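PDB 2EAB: alpha-fucosidase from Bifidobacterium bifidum, which probably releases alpha-1,2-linked L-fucose from glycans by hydrolysis, this chain being the calcium-containing catalytic part of a longer, probably membrane-bound protein. Local coordinates for residues 24-29 against 49-54; 61-66 against 167-172; 142-147 against 193-198. All coordinates share one frame; numbering follows the deposited sequence.

Contact 1. Residues 24-29 against 49-54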
loop_
_atom_site.group_PDB
_atom_site.type_symbol
_atom_site.label_atom_id
_atom_site.label_comp_id
_atom_site.label_asym_id
_atom_site.label_seq_id
_atom_site.Cartn_x
_atom_site.Cartn_y
_atom_site.Cartn_z
ATOM N N GLN A 24 -7.857 -25.670 -14.086
ATOM C CA GLN A 24 -8.012 -25.272 -15.485
ATOM C C GLN A 24 -7.269 -23.961 -15.758
ATOM O O GLN A 24 -7.019 -23.192 -14.821
ATOM C CB GLN A 24 -9.498 -25.166 -15.859
ATOM C CG GLN A 24 -10.238 -23.969 -15.263
ATOM C CD GLN A 24 -10.431 -24.055 -13.758
ATOM O OE1 GLN A 24 -10.871 -25.079 -13.229
ATOM N NE2 GLN A 24 -10.117 -22.965 -13.062
ATOM N N PRO A 25 -6.882 -23.717 -17.029
ATOM C CA PRO A 25 -6.237 -22.455 -17.423
ATOM C C PRO A 25 -7.050 -21.208 -17.099
ATOM O O PRO A 25 -8.255 -21.287 -16.867
ATOM C CB PRO A 25 -6.115 -22.577 -18.950
ATOM C CG PRO A 25 -6.975 -23.732 -19.336
ATOM C CD PRO A 25 -6.992 -24.645 -18.169
ATOM N N ALA A 26 -6.380 -20.056 -17.114
ATOM C CA ALA A 26 -7.041 -18.766 -16.924
ATOM C C ALA A 26 -8.251 -18.600 -17.845
ATOM O O ALA A 26 -9.308 -18.158 -17.405
ATOM C CB ALA A 26 -6.052 -17.623 -17.128
ATOM N N SER A 27 -8.094 -18.977 -19.116
ATOM C CA SER A 27 -9.165 -18.852 -20.114
ATOM C C SER A 27 -10.443 -19.607 -19.746
ATOM O O SER A 27 -11.523 -19.275 -20.239
ATOM C CB SER A 27 -8.676 -19.322 -21.485
ATOM O OG SER A 27 -8.332 -20.694 -21.458
ATOM N N GLN A 28 -10.313 -20.613 -18.881
ATOM C CA GLN A 28 -11.444 -21.449 -18.474
ATOM C C GLN A 28 -11.855 -21.224 -17.017
ATOM O O GLN A 28 -12.683 -21.961 -16.475
ATOM C CB GLN A 28 -11.121 -22.926 -18.708
ATOM C CG GLN A 28 -10.944 -23.305 -20.172
ATOM C CD GLN A 28 -10.689 -24.789 -20.369
ATOM O OE1 GLN A 28 -9.935 -25.410 -19.619
ATOM N NE2 GLN A 28 -11.315 -25.366 -21.388
ATOM N N THR A 29 -11.273 -20.200 -16.393
ATOM C CA THR A 29 -11.530 -19.874 -14.996
ATOM C C THR A 29 -12.598 -18.783 -14.913
ATOM O O THR A 29 -12.649 -17.896 -15.769
ATOM C CB THR A 29 -10.220 -19.432 -14.293
ATOM O OG1 THR A 29 -9.248 -20.479 -14.389
ATOM C CG2 THR A 29 -10.450 -19.101 -12.823
ATOM N N GLN A 49 -9.025 -11.144 -13.407
ATOM C CA GLN A 49 -9.783 -12.037 -12.526
ATOM C C GLN A 49 -9.147 -13.406 -12.327
ATOM O O GLN A 49 -9.483 -14.106 -11.368
ATOM C CB GLN A 49 -11.230 -12.200 -13.013
ATOM C CG GLN A 49 -11.995 -10.890 -13.096
ATOM C CD GLN A 49 -13.503 -11.043 -12.983
ATOM O OE1 GLN A 49 -14.011 -11.980 -12.354
ATOM N NE2 GLN A 49 -14.228 -10.097 -13.567
ATOM N N THR A 50 -8.240 -13.790 -13.221
ATOM C CA THR A 50 -7.839 -15.200 -13.302
ATOM C C THR A 50 -6.340 -15.507 -13.306
ATOM O O THR A 50 -5.963 -16.646 -13.038
ATOM C CB THR A 50 -8.469 -15.912 -14.534
ATOM O OG1 THR A 50 -7.858 -15.419 -15.727
ATOM C CG2 THR A 50 -9.973 -15.691 -14.614
ATOM N N THR A 51 -5.491 -14.529 -13.620
ATOM C CA THR A 51 -4.061 -14.800 -13.754
ATOM C C THR A 51 -3.328 -14.699 -12.416
ATOM O O THR A 51 -3.821 -14.088 -11.469
ATOM C CB THR A 51 -3.396 -13.884 -14.807
ATOM O OG1 THR A 51 -3.467 -12.521 -14.368
ATOM C CG2 THR A 51 -4.077 -14.035 -16.169
ATOM N N LEU A 52 -2.147 -15.304 -12.350
ATOM C CA LEU A 52 -1.433 -15.426 -11.084
ATOM C C LEU A 52 -0.134 -14.633 -11.105
ATOM O O LEU A 52 0.718 -14.860 -11.960
ATOM C CB LEU A 52 -1.197 -16.901 -10.735
ATOM C CG LEU A 52 -2.474 -17.695 -10.433
ATOM C CD1 LEU A 52 -2.197 -19.192 -10.352
ATOM C CD2 LEU A 52 -3.132 -17.191 -9.148
ATOM N N PRO A 53 -0.003 -13.662 -10.180
ATOM C CA PRO A 53 1.111 -12.729 -10.180
ATOM C C PRO A 53 2.361 -13.201 -9.449
ATOM O O PRO A 53 2.284 -13.909 -8.439
ATOM C CB PRO A 53 0.530 -11.516 -9.455
ATOM C CG PRO A 53 -0.393 -12.112 -8.453
ATOM C CD PRO A 53 -0.969 -13.348 -9.109
ATOM N N PHE A 54 3.504 -12.771 -9.957
ATOM C CA PHE A 54 4.773 -12.927 -9.266
ATOM C C PHE A 54 5.672 -11.769 -9.685
ATOM O O PHE A 54 5.461 -11.152 -10.733
ATOM C CB PHE A 54 5.416 -14.288 -9.582
ATOM C CG PHE A 54 5.870 -14.426 -11.003
ATOM C CD1 PHE A 54 7.192 -14.179 -11.337
ATOM C CD2 PHE A 54 4.979 -14.789 -12.013
ATOM C CE1 PHE A 54 7.627 -14.287 -12.649
ATOM C CE2 PHE A 54 5.409 -14.897 -13.333
ATOM C CZ PHE A 54 6.735 -14.648 -13.649
#

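Contact 2. Residues 61-66 against 167-172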
loop_
_atom_site.group_PDB
_atom_site.type_symbol
_atom_site.label_atom_id
_atom_site.label_comp_id
_atom_site.label_asym_id
_atom_site.label_seq_id
_atom_site.Cartn_x
_atom_site.Cartn_y
_atom_site.Cartn_z
ATOM N N GLY A 61 5.340 -10.784 -13.579
ATOM C CA GLY A 61 4.560 -11.560 -14.522
ATOM C C GLY A 61 3.209 -11.913 -13.946
ATOM O O GLY A 61 3.034 -11.960 -12.725
ATOM N N THR A 62 2.252 -12.147 -14.834
ATOM C CA THR A 62 0.960 -12.712 -14.474
ATOM C C THR A 62 0.694 -13.882 -15.416
ATOM O O THR A 62 0.580 -13.705 -16.634
ATOM C CB THR A 62 -0.187 -11.669 -14.497
ATOM O OG1 THR A 62 0.123 -10.612 -15.415
ATOM C CG2 THR A 62 -0.412 -11.079 -13.100
ATOM N N VAL A 63 0.637 -15.077 -14.833
ATOM C CA VAL A 63 0.643 -16.335 -15.576
ATOM C C VAL A 63 -0.769 -16.785 -15.915
ATOM O O VAL A 63 -1.633 -16.861 -15.040
ATOM C CB VAL A 63 1.344 -17.446 -14.760
ATOM C CG1 VAL A 63 1.374 -18.764 -15.533
ATOM C CG2 VAL A 63 2.748 -17.014 -14.392
ATOM N N TRP A 64 -0.989 -17.097 -17.191
ATOM C CA TRP A 64 -2.287 -17.588 -17.642
ATOM C C TRP A 64 -2.399 -19.119 -17.542
ATOM O O TRP A 64 -3.449 -19.646 -17.192
ATOM C CB TRP A 64 -2.568 -17.120 -19.075
ATOM C CG TRP A 64 -2.720 -15.623 -19.236
ATOM C CD1 TRP A 64 -1.752 -14.668 -19.063
ATOM C CD2 TRP A 64 -3.907 -14.918 -19.624
ATOM N NE1 TRP A 64 -2.267 -13.418 -19.309
ATOM C CE2 TRP A 64 -3.585 -13.540 -19.657
ATOM C CE3 TRP A 64 -5.214 -15.315 -19.939
ATOM C CZ2 TRP A 64 -4.518 -12.561 -20.000
ATOM C CZ3 TRP A 64 -6.143 -14.337 -20.280
ATOM C CH2 TRP A 64 -5.789 -12.976 -20.304
ATOM N N GLY A 65 -1.308 -19.817 -17.841
ATOM C CA GLY A 65 -1.293 -21.279 -17.792
ATOM C C GLY A 65 -2.061 -21.935 -18.926
ATOM O O GLY A 65 -2.643 -23.010 -18.748
ATOM N N GLU A 66 -2.072 -21.292 -20.090
ATOM C CA GLU A 66 -2.748 -21.860 -21.257
ATOM C C GLU A 66 -2.000 -23.078 -21.774
ATOM O O GLU A 66 -0.781 -23.156 -21.674
ATOM C CB GLU A 66 -2.921 -20.812 -22.357
ATOM C CG GLU A 66 -3.686 -19.563 -21.913
ATOM C CD GLU A 66 -5.070 -19.872 -21.373
ATOM O OE1 GLU A 66 -5.769 -20.721 -21.971
ATOM O OE2 GLU A 66 -5.462 -19.270 -20.348
ATOM N N ALA A 167 5.231 -19.586 -9.646
ATOM C CA ALA A 167 4.019 -20.087 -10.279
ATOM C C ALA A 167 4.350 -21.350 -11.063
ATOM O O ALA A 167 5.412 -21.443 -11.680
ATOM C CB ALA A 167 3.421 -19.031 -11.198
ATOM N N ASP A 168 3.435 -22.313 -11.027
ATOM C CA ASP A 168 3.640 -23.604 -11.675
ATOM C C ASP A 168 2.478 -23.941 -12.603
ATOM O O ASP A 168 1.340 -23.536 -12.357
ATOM C CB ASP A 168 3.796 -24.710 -10.626
ATOM C CG ASP A 168 4.788 -24.353 -9.526
ATOM O OD1 ASP A 168 5.999 -24.290 -9.803
ATOM O OD2 ASP A 168 4.356 -24.153 -8.372
ATOM N N VAL A 169 2.783 -24.673 -13.674
ATOM C CA VAL A 169 1.763 -25.247 -14.556
ATOM C C VAL A 169 2.182 -26.671 -14.906
ATOM O O VAL A 169 3.358 -26.932 -15.154
ATOM C CB VAL A 169 1.572 -24.438 -15.877
ATOM C CG1 VAL A 169 0.429 -25.019 -16.714
ATOM C CG2 VAL A 169 1.323 -22.952 -15.605
ATOM N N THR A 170 1.216 -27.584 -14.895
ATOM C CA THR A 170 1.451 -28.958 -15.333
ATOM C C THR A 170 0.211 -29.520 -16.019
ATOM O O THR A 170 -0.912 -29.174 -15.666
ATOM C CB THR A 170 1.923 -29.878 -14.169
ATOM O OG1 THR A 170 2.288 -31.162 -14.690
ATOM C CG2 THR A 170 0.841 -30.050 -13.098
ATOM N N PHE A 171 0.432 -30.373 -17.016
ATOM C CA PHE A 171 -0.649 -31.094 -17.683
ATOM C C PHE A 171 -0.085 -32.233 -18.513
ATOM O O PHE A 171 1.097 -32.234 -18.854
ATOM C CB PHE A 171 -1.498 -30.162 -18.561
ATOM C CG PHE A 171 -0.714 -29.417 -19.605
ATOM C CD1 PHE A 171 -0.424 -30.007 -20.836
ATOM C CD2 PHE A 171 -0.272 -28.119 -19.363
ATOM C CE1 PHE A 171 0.298 -29.322 -21.803
ATOM C CE2 PHE A 171 0.452 -27.422 -20.329
ATOM C CZ PHE A 171 0.738 -28.026 -21.553
ATOM N N LYS A 172 -0.945 -33.197 -18.828
ATOM C CA LYS A 172 -0.593 -34.298 -19.710
ATOM C C LYS A 172 -1.332 -34.136 -21.036
ATOM O O LYS A 172 -2.559 -34.064 -21.066
ATOM C CB LYS A 172 -0.929 -35.645 -19.061
ATOM C CG LYS A 172 -0.555 -36.857 -19.917
ATOM C CD LYS A 172 -0.750 -38.175 -19.182
ATOM C CE LYS A 172 0.464 -38.529 -18.342
ATOM N NZ LYS A 172 0.413 -39.937 -17.859
#

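Contact 3. Residues 142-147 against 193-198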
loop_
_atom_site.group_PDB
_atom_site.type_symbol
_atom_site.label_atom_id
_atom_site.label_comp_id
_atom_site.label_asym_id
_atom_site.label_seq_id
_atom_site.Cartn_x
_atom_site.Cartn_y
_atom_site.Cartn_z
ATOM N N ILE A 142 4.887 -12.167 -22.621
ATOM C CA ILE A 142 5.713 -13.265 -23.104
ATOM C C ILE A 142 4.762 -14.357 -23.581
ATOM O O ILE A 142 3.897 -14.805 -22.824
ATOM C CB ILE A 142 6.628 -13.831 -21.989
ATOM C CG1 ILE A 142 7.515 -12.721 -21.409
ATOM C CG2 ILE A 142 7.478 -14.999 -22.517
ATOM C CD1 ILE A 142 8.178 -13.075 -20.089
ATOM N N TYR A 143 4.902 -14.758 -24.844
ATOM C CA TYR A 143 4.136 -15.884 -25.385
ATOM C C TYR A 143 5.027 -17.090 -25.626
ATOM O O TYR A 143 6.105 -16.968 -26.204
ATOM C CB TYR A 143 3.418 -15.505 -26.680
ATOM C CG TYR A 143 2.165 -14.686 -26.479
ATOM C CD1 TYR A 143 0.969 -15.286 -26.091
ATOM C CD2 TYR A 143 2.170 -13.307 -26.684
ATOM C CE1 TYR A 143 -0.188 -14.537 -25.917
ATOM C CE2 TYR A 143 1.014 -12.547 -26.506
ATOM C CZ TYR A 143 -0.158 -13.169 -26.121
ATOM O OH TYR A 143 -1.307 -12.436 -25.947
ATOM N N LEU A 144 4.563 -18.246 -25.158
ATOM C CA LEU A 144 5.243 -19.516 -25.377
ATOM C C LEU A 144 4.273 -20.422 -26.122
ATOM O O LEU A 144 3.383 -21.022 -25.522
ATOM C CB LEU A 144 5.680 -20.143 -24.045
ATOM C CG LEU A 144 6.537 -19.283 -23.106
ATOM C CD1 LEU A 144 6.676 -19.930 -21.736
ATOM C CD2 LEU A 144 7.903 -19.009 -23.699
ATOM N N ASP A 145 4.430 -20.478 -27.443
ATOM C CA ASP A 145 3.466 -21.160 -28.304
ATOM C C ASP A 145 3.940 -22.571 -28.631
ATOM O O ASP A 145 4.899 -22.760 -29.378
ATOM C CB ASP A 145 3.200 -20.346 -29.582
ATOM C CG ASP A 145 2.030 -20.886 -30.400
ATOM O OD1 ASP A 145 1.481 -21.957 -30.065
ATOM O OD2 ASP A 145 1.655 -20.232 -31.397
ATOM N N TYR A 146 3.252 -23.550 -28.050
ATOM C CA TYR A 146 3.598 -24.961 -28.189
ATOM C C TYR A 146 3.050 -25.569 -29.480
ATOM O O TYR A 146 3.477 -26.653 -29.891
ATOM C CB TYR A 146 3.093 -25.745 -26.972
ATOM C CG TYR A 146 3.921 -25.564 -25.710
ATOM C CD1 TYR A 146 4.048 -24.312 -25.098
ATOM C CD2 TYR A 146 4.564 -26.650 -25.119
ATOM C CE1 TYR A 146 4.805 -24.148 -23.938
ATOM C CE2 TYR A 146 5.319 -26.501 -23.958
ATOM C CZ TYR A 146 5.436 -25.247 -23.371
ATOM O OH TYR A 146 6.184 -25.104 -22.221
ATOM N N GLY A 147 2.100 -24.875 -30.104
ATOM C CA GLY A 147 1.527 -25.291 -31.384
ATOM C C GLY A 147 0.839 -26.644 -31.378
ATOM O O GLY A 147 0.945 -27.399 -32.349
ATOM N N ALA A 193 11.860 -18.777 -16.492
ATOM C CA ALA A 193 10.848 -19.743 -16.897
ATOM C C ALA A 193 11.538 -21.074 -17.167
ATOM O O ALA A 193 12.376 -21.178 -18.069
ATOM C CB ALA A 193 10.098 -19.265 -18.125
ATOM N N ARG A 194 11.199 -22.073 -16.360
ATOM C CA ARG A 194 11.743 -23.417 -16.492
ATOM C C ARG A 194 10.681 -24.289 -17.141
ATOM O O ARG A 194 9.593 -24.456 -16.595
ATOM C CB ARG A 194 12.136 -23.960 -15.113
ATOM C CG ARG A 194 12.641 -25.400 -15.098
ATOM C CD ARG A 194 14.010 -25.521 -15.736
ATOM N NE ARG A 194 14.463 -26.909 -15.777
ATOM C CZ ARG A 194 15.515 -27.338 -16.469
ATOM N NH1 ARG A 194 16.235 -26.490 -17.193
ATOM N NH2 ARG A 194 15.844 -28.623 -16.446
ATOM N N LEU A 195 10.999 -24.822 -18.321
ATOM C CA LEU A 195 10.028 -25.560 -19.125
ATOM C C LEU A 195 10.539 -26.961 -19.411
ATOM O O LEU A 195 11.691 -27.128 -19.801
ATOM C CB LEU A 195 9.758 -24.820 -20.440
ATOM C CG LEU A 195 9.498 -23.310 -20.352
ATOM C CD1 LEU A 195 9.516 -22.673 -21.722
ATOM C CD2 LEU A 195 8.187 -23.014 -19.647
ATOM N N THR A 196 9.686 -27.962 -19.194
ATOM C CA THR A 196 10.059 -29.361 -19.440
ATOM C C THR A 196 8.988 -30.155 -20.180
ATOM O O THR A 196 7.801 -29.823 -20.140
ATOM C CB THR A 196 10.393 -30.131 -18.128
ATOM O OG1 THR A 196 9.183 -30.498 -17.458
ATOM C CG2 THR A 196 11.290 -29.312 -17.195
ATOM N N ALA A 197 9.440 -31.205 -20.861
ATOM C CA ALA A 197 8.574 -32.269 -21.359
ATOM C C ALA A 197 9.087 -33.589 -20.786
ATOM O O ALA A 197 10.286 -33.738 -20.557
ATOM C CB ALA A 197 8.593 -32.301 -22.872
ATOM N N SER A 198 8.182 -34.537 -20.548
ATOM C CA SER A 198 8.546 -35.809 -19.910
ATOM C C SER A 198 9.279 -36.767 -20.850
ATOM O O SER A 198 9.961 -37.693 -20.397
ATOM C CB SER A 198 7.310 -36.491 -19.325
ATOM O OG SER A 198 6.352 -36.758 -20.332
HETATM O O HOH W 1 6.618 -27.271 -20.754
#

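Contact 1. Residues 24-29 against 49-54
Thr29, whose methyl side packs on Thr50, has its hydroxyl set between two flat groups. The carboxamide of Gln24 meets it edge-on: NE2 gives a nearly straight bond (174°) to Thr29 OG1 at 2.9 Å, with OG1 lying in the amide plane. Thr29 OG1 in turn donates to Pro25 O at 2.8 Å, arriving above one face of that carbonyl plane, while Gln28 N reaches the same oxygen from the opposite face at 3.0 Å. Two donors thus grip Pro25 O: the Gln28 N-H belongs to the 3-10 turn 26-28, and the Thr29 hydroxyl adds a side-chain bond to it. A threonine suits this place because its two branches do different work: with chi1 at -58° the methyl CG2 stands anti to the backbone N, and OG1 stays beside that N, facing the turn. The side chains of Thr29 and Thr50 lie alongside each other, pointing opposite ways, with Thr29 CB 3.8 Å from Thr50 CG2. On the other branch, Thr50 OG1 approaches Ala26 CB to 3.2 Å; this hydroxyl is bonded to Arg46 O, one helical turn back. A small methyl suits so tight an approach, and Ala26 CB also lies 4.2 Å from Thr51 CG2. Gln24 NE2 has a second acceptor in Asp352. The arrangement is a 3-10 turn packed on the C-terminal end of helix 42-50, where the chain passes into edge strand 52-55 of the N-terminal β-sandwich.

Contact 2. Residues 61-66 against 167-172
Val63 faces Ala167 and Val169 across the interior of a β-sandwich: strand 59-63 belongs to a seven-stranded antiparallel sheet and strand 166-173 to a nine-stranded one, both in the N-terminal domain related to that of family 65 glycosyl hydrolases. The two sheets meet here through methyl groups. Val63 straddles two residues of the opposing strand, its branches parted so that each has its own partner. Val63 CG1, anti to the backbone N (chi1 -179°), comes 4.2 Å from Val169 CG2, whereas Val63 CG2 lies 3.8 Å from Ala167 CB. The two valines do not meet head-on; they lie side by side, pointing opposite ways. Compact branched valines fill the space between the layers with little conformational freedom to lose, and the single methyl of Ala167 suits a place where Val63 comes close. Alternation along strand 166-173 turns Asp168 away from this face, and its OD1 pairs with Lys166. Tyr182 and Leu160 add further cover, the former on Val63 and the latter on Ala167. Beyond Val63 the chain leaves its strand. Trp64 points away from the other segment, with Glu66 OE2 at the edge of its indole, in the ring plane, and NE1 bonded to Thr73. Gly65 then takes a positive phi of 73°, a conformation easily adopted without a side chain, and its bare backbone lets the neighbouring sheet approach: Val169 CG2 rests 3.8 Å from Gly65 CA.

Contact 3. Residues 142-147 against 193-198
Between the facing sheets of the N-terminal β-sandwich, Leu144 of strand 140-145 and Leu195 of strand 190-197 meet end to end. Leu144 CD1 comes within 3.9 Å of Leu195 CD1 and is almost as near to Leu195 CD2, so one methyl sits over the fork of the other leucine. In both residues CG is anti to the carbonyl carbon (chi1 -54° in Leu144), which extends the long side chains into the gap; leucine has the reach to bridge a separation of 9.9 Å between Leu144 CA and Leu195 CA. Val207 and Leu276 also pack on Leu144. At the end of the strand an Asx turn begins: Asp145 OD1 accepts from Gly147 N at 3.0 Å, the donor standing above the carboxylate plane, and Gly147 readily takes the positive phi that follows. An aspartate is well suited here, its short side chain reaching forward to the backbone N-H two residues on. Within this turn Tyr146 sends its ring toward Leu195, with Leu144 O at the ring edge, in its plane. The phenol comes in at a slant to the leucine, and Tyr146 OH lies 3.9 Å from Leu195 CD2. Tyrosine supplies both an apolar ring for the interior and a polar end: Tyr146 OH is 2.7 Å from a water oxygen, and that water donates a hydrogen bond to Thr196 O at 2.9 Å.

From the N terminus, contact 1 closes first, returning the chain from the loop after strand 19-22 to the end of helix 42-50 after a short excursion. Strand 52-55 leads directly to its neighbour 59-63, where contact 2 opens, and the two contacts touch through the hydrogen bond of Ser27 with Glu66. Contact 2 spans about a hundred residues, and before it closes at 167-172, contact 3 has opened at 142-147; it closes later, at 193-198, so these two cross. Both join the seven-stranded sheet to the nine-stranded one, at places whose centres lie about 10 Å apart, while contact 1 packs the loop after strand 19-22 against the junction of helix 42-50 and edge strand 52-55.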